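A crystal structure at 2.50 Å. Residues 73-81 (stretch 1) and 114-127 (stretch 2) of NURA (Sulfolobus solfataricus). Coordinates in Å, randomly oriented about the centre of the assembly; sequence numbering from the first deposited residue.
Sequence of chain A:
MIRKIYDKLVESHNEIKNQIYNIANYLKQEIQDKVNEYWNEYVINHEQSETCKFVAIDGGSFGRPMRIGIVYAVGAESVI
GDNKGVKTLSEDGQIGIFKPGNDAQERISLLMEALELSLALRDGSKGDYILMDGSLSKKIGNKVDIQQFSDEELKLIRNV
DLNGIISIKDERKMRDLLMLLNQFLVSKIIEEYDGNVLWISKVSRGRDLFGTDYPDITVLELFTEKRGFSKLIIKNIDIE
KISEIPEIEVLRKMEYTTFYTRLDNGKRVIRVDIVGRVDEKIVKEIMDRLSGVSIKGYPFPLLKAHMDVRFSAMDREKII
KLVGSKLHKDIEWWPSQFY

Stretch 1 (73-81) AVGAESVIG
Stretch 2 114-127: ALELSLALRDGSKG

Residues 73-81 form an extended strand, part of a longer one, and residues 114-123 belong to a helix packed against it. The two run in nearly the same direction, with a crossing angle of -24° and axes that approach to 7.5 Å. The strand phi/psi values lie near -130/140, those of the helix mostly near -65/-40; Asp123 is at -111/5, Lys126 at -82/-1 and Gly127 at -132/-180. The register is set by CA-CA distances of 5.4 Å between Ala76 and Glu116, 6.4 Å between Ser78 and Leu119, and 7.4 Å between Ile80 and Gly127. Between the two stretches 383 Å² of surface is buried, both sides summed.

The strand's alternation decides which side chains face the second stretch: Val74, Ala76, Ser78 and Ile80 direct their CA-to-CB bonds toward it, while Glu77 and Val79 direct theirs away. From the helix come Leu115, Leu119 and Asp123, spaced four apart and therefore aligned along one side.

Apolar packing dominates the first half of the contact. Val74 (chi1 m) places CG2 3.7 Å from Leu115 CD1, a methyl-to-methyl contact suited to a buried site. Ala76 CB lies 3.9 Å from Leu115 CB, 3.8 Å from Leu119 CD1 and 3.7 Å from the backbone Glu116 N. Its single methyl thus touches both leucines and the helix backbone where the CA atoms come closest. Both leucines adopt the mt rotamer (chi1 near -70°, chi2 near 175°). Leu119 CD1 also rests on the strand backbone, 3.6 Å from Ala76 O and 3.8 Å from Glu77 N. Glu116 (m, t, chi3 58°) points its CB sideways, and its CG passes 3.9 Å from Ala76 CB.

The polar link lies farther along. Ser78, with chi1 at 63° (p), donates a hydrogen bond from OG to Asp123 OD2 at a short 2.5 Å. Serine carries its hydroxyl one bond from CB, and the carboxylate (chi1 -54°, m; chi2 -49°) receives the bond. Within the second stretch, Lys126 NZ forms a salt bridge and hydrogen bond with Asp123 OD1 at 2.9 Å, so the aspartate's two oxygens engage different partners.

At the far end, Ile80 (chi1 -164°, chi2 146°) brings CD1 to 3.5 Å from Lys126 O and 4.2 Å from Lys126 CB; its longer branch reaches across the wider backbone separation here. Lysine (m, t, t, p) suits this exposed margin: its CB points toward the strand, whereas its end leads away to reach Asp123. Helical hydrogen bonds such as Leu119 N to Leu115 O (3.0 Å) and Asp123 N to Leu119 O (2.9 Å) keep Leu115, Leu119 and Asp123 in line.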

# COMPACT_ATOMS: atom_id res chain seq x y z
N ALA A 73 -12.47 -9.59 0.99
CA ALA A 73 -12.54 -11.02 0.90
C ALA A 73 -11.20 -11.54 1.35
O ALA A 73 -10.17 -11.08 0.89
CB ALA A 73 -12.83 -11.42 -0.52
N VAL A 74 -11.23 -12.50 2.26
CA VAL A 74 -10.02 -13.16 2.74
C VAL A 74 -10.21 -14.65 2.55
O VAL A 74 -11.36 -15.15 2.54
CB VAL A 74 -9.83 -12.92 4.25
CG1 VAL A 74 -9.46 -11.45 4.53
CG2 VAL A 74 -11.09 -13.36 5.01
N GLY A 75 -9.09 -15.37 2.43
CA GLY A 75 -9.12 -16.80 2.30
C GLY A 75 -7.77 -17.43 2.64
O GLY A 75 -6.72 -16.88 2.36
N ALA A 76 -7.81 -18.59 3.26
CA ALA A 76 -6.59 -19.30 3.54
C ALA A 76 -6.83 -20.77 3.22
O ALA A 76 -7.96 -21.26 3.25
CB ALA A 76 -6.13 -19.09 4.99
N GLU A 77 -5.75 -21.46 2.88
CA GLU A 77 -5.80 -22.85 2.55
C GLU A 77 -4.62 -23.60 3.17
O GLU A 77 -3.51 -23.11 3.16
CB GLU A 77 -5.74 -22.98 1.04
CG GLU A 77 -5.83 -24.38 0.52
CD GLU A 77 -5.97 -24.41 -0.97
OE1 GLU A 77 -5.01 -24.34 -1.68
OE2 GLU A 77 -7.04 -24.50 -1.50
N SER A 78 -4.89 -24.78 3.71
CA SER A 78 -3.85 -25.72 4.08
C SER A 78 -3.73 -26.75 2.94
O SER A 78 -4.71 -27.11 2.28
CB SER A 78 -4.14 -26.42 5.43
OG SER A 78 -5.32 -27.20 5.36
N VAL A 79 -2.49 -27.19 2.73
CA VAL A 79 -2.15 -28.10 1.66
C VAL A 79 -1.18 -29.15 2.21
O VAL A 79 -0.14 -28.79 2.79
CB VAL A 79 -1.47 -27.33 0.50
CG1 VAL A 79 -0.76 -28.27 -0.41
CG2 VAL A 79 -2.48 -26.53 -0.27
N ILE A 80 -1.55 -30.43 2.06
CA ILE A 80 -0.65 -31.53 2.41
C ILE A 80 0.12 -32.03 1.19
O ILE A 80 -0.48 -32.35 0.16
CB ILE A 80 -1.40 -32.72 3.10
CG1 ILE A 80 -0.41 -33.65 3.81
CG2 ILE A 80 -2.25 -33.52 2.10
CD1 ILE A 80 -0.95 -34.27 5.10
N GLY A 81 1.45 -32.10 1.31
CA GLY A 81 2.32 -32.62 0.23
C GLY A 81 3.45 -33.57 0.64
O GLY A 81 4.09 -33.41 1.68
N ALA A 114 -4.92 -14.30 10.68
CA ALA A 114 -5.73 -15.09 11.59
C ALA A 114 -6.17 -16.45 11.02
O ALA A 114 -6.06 -17.46 11.71
CB ALA A 114 -6.92 -14.30 12.03
N LEU A 115 -6.65 -16.49 9.78
CA LEU A 115 -7.18 -17.72 9.21
C LEU A 115 -6.06 -18.69 8.88
O LEU A 115 -6.20 -19.92 9.07
CB LEU A 115 -8.01 -17.45 7.96
CG LEU A 115 -9.32 -16.67 8.16
CD1 LEU A 115 -9.96 -16.41 6.78
CD2 LEU A 115 -10.29 -17.39 9.06
N GLU A 116 -4.94 -18.16 8.38
CA GLU A 116 -3.75 -18.97 8.15
C GLU A 116 -3.36 -19.64 9.45
O GLU A 116 -3.33 -20.87 9.53
CB GLU A 116 -2.58 -18.11 7.66
CG GLU A 116 -2.71 -17.66 6.25
CD GLU A 116 -1.67 -16.64 5.81
OE1 GLU A 116 -0.48 -16.89 5.87
OE2 GLU A 116 -2.05 -15.57 5.35
N LEU A 117 -3.08 -18.84 10.47
CA LEU A 117 -2.57 -19.38 11.72
C LEU A 117 -3.59 -20.32 12.32
O LEU A 117 -3.20 -21.35 12.86
CB LEU A 117 -2.25 -18.28 12.72
CG LEU A 117 -1.20 -17.23 12.33
CD1 LEU A 117 -1.31 -16.14 13.40
CD2 LEU A 117 0.29 -17.78 12.14
N SER A 118 -4.88 -20.03 12.22
CA SER A 118 -5.80 -21.04 12.76
C SER A 118 -5.84 -22.35 11.95
O SER A 118 -6.12 -23.38 12.49
CB SER A 118 -7.20 -20.47 13.00
OG SER A 118 -7.92 -20.46 11.80
N LEU A 119 -5.54 -22.33 10.66
CA LEU A 119 -5.44 -23.58 9.90
C LEU A 119 -4.15 -24.33 10.26
O LEU A 119 -4.07 -25.56 10.19
CB LEU A 119 -5.50 -23.33 8.39
CG LEU A 119 -6.85 -22.88 7.82
CD1 LEU A 119 -6.79 -22.55 6.35
CD2 LEU A 119 -7.83 -23.98 8.03
N ALA A 120 -3.13 -23.60 10.67
CA ALA A 120 -1.92 -24.26 11.15
C ALA A 120 -2.26 -25.09 12.40
O ALA A 120 -1.71 -26.18 12.61
CB ALA A 120 -0.83 -23.23 11.44
N LEU A 121 -3.18 -24.61 13.22
CA LEU A 121 -3.60 -25.39 14.37
C LEU A 121 -4.55 -26.47 13.95
O LEU A 121 -4.50 -27.58 14.46
CB LEU A 121 -4.27 -24.53 15.42
CG LEU A 121 -3.31 -23.62 16.15
CD1 LEU A 121 -4.12 -22.50 16.78
CD2 LEU A 121 -2.48 -24.36 17.21
N ARG A 122 -5.44 -26.18 13.01
CA ARG A 122 -6.31 -27.22 12.54
C ARG A 122 -5.51 -28.42 12.00
O ARG A 122 -5.64 -29.51 12.51
CB ARG A 122 -7.29 -26.71 11.49
CG ARG A 122 -8.48 -27.63 11.29
CD ARG A 122 -9.56 -26.99 10.43
NE ARG A 122 -10.24 -28.00 9.62
CZ ARG A 122 -11.09 -27.75 8.63
NH1 ARG A 122 -11.39 -26.50 8.28
NH2 ARG A 122 -11.63 -28.78 7.96
N ASP A 123 -4.69 -28.23 10.98
CA ASP A 123 -4.18 -29.36 10.22
C ASP A 123 -2.71 -29.59 10.42
O ASP A 123 -2.15 -30.47 9.78
CB ASP A 123 -4.44 -29.18 8.72
CG ASP A 123 -5.91 -28.91 8.39
OD1 ASP A 123 -6.81 -29.65 8.86
OD2 ASP A 123 -6.17 -27.96 7.63
N GLY A 124 -2.09 -28.84 11.31
CA GLY A 124 -0.64 -28.95 11.50
C GLY A 124 -0.15 -30.34 11.88
O GLY A 124 0.86 -30.81 11.39
N SER A 125 -0.90 -30.99 12.76
CA SER A 125 -0.53 -32.29 13.28
C SER A 125 -0.64 -33.39 12.25
O SER A 125 -0.22 -34.49 12.51
CB SER A 125 -1.41 -32.61 14.47
OG SER A 125 -2.74 -32.25 14.16
N LYS A 126 -1.16 -33.09 11.07
CA LYS A 126 -1.21 -34.10 10.01
C LYS A 126 0.11 -34.27 9.23
O LYS A 126 0.20 -35.11 8.32
CB LYS A 126 -2.35 -33.78 9.04
CG LYS A 126 -3.65 -33.56 9.76
CD LYS A 126 -4.84 -33.75 8.88
CE LYS A 126 -6.15 -33.62 9.68
NZ LYS A 126 -6.41 -32.23 10.13
N GLY A 127 1.14 -33.50 9.57
CA GLY A 127 2.42 -33.63 8.86
C GLY A 127 3.62 -33.72 9.78
O GLY A 127 3.48 -33.69 10.99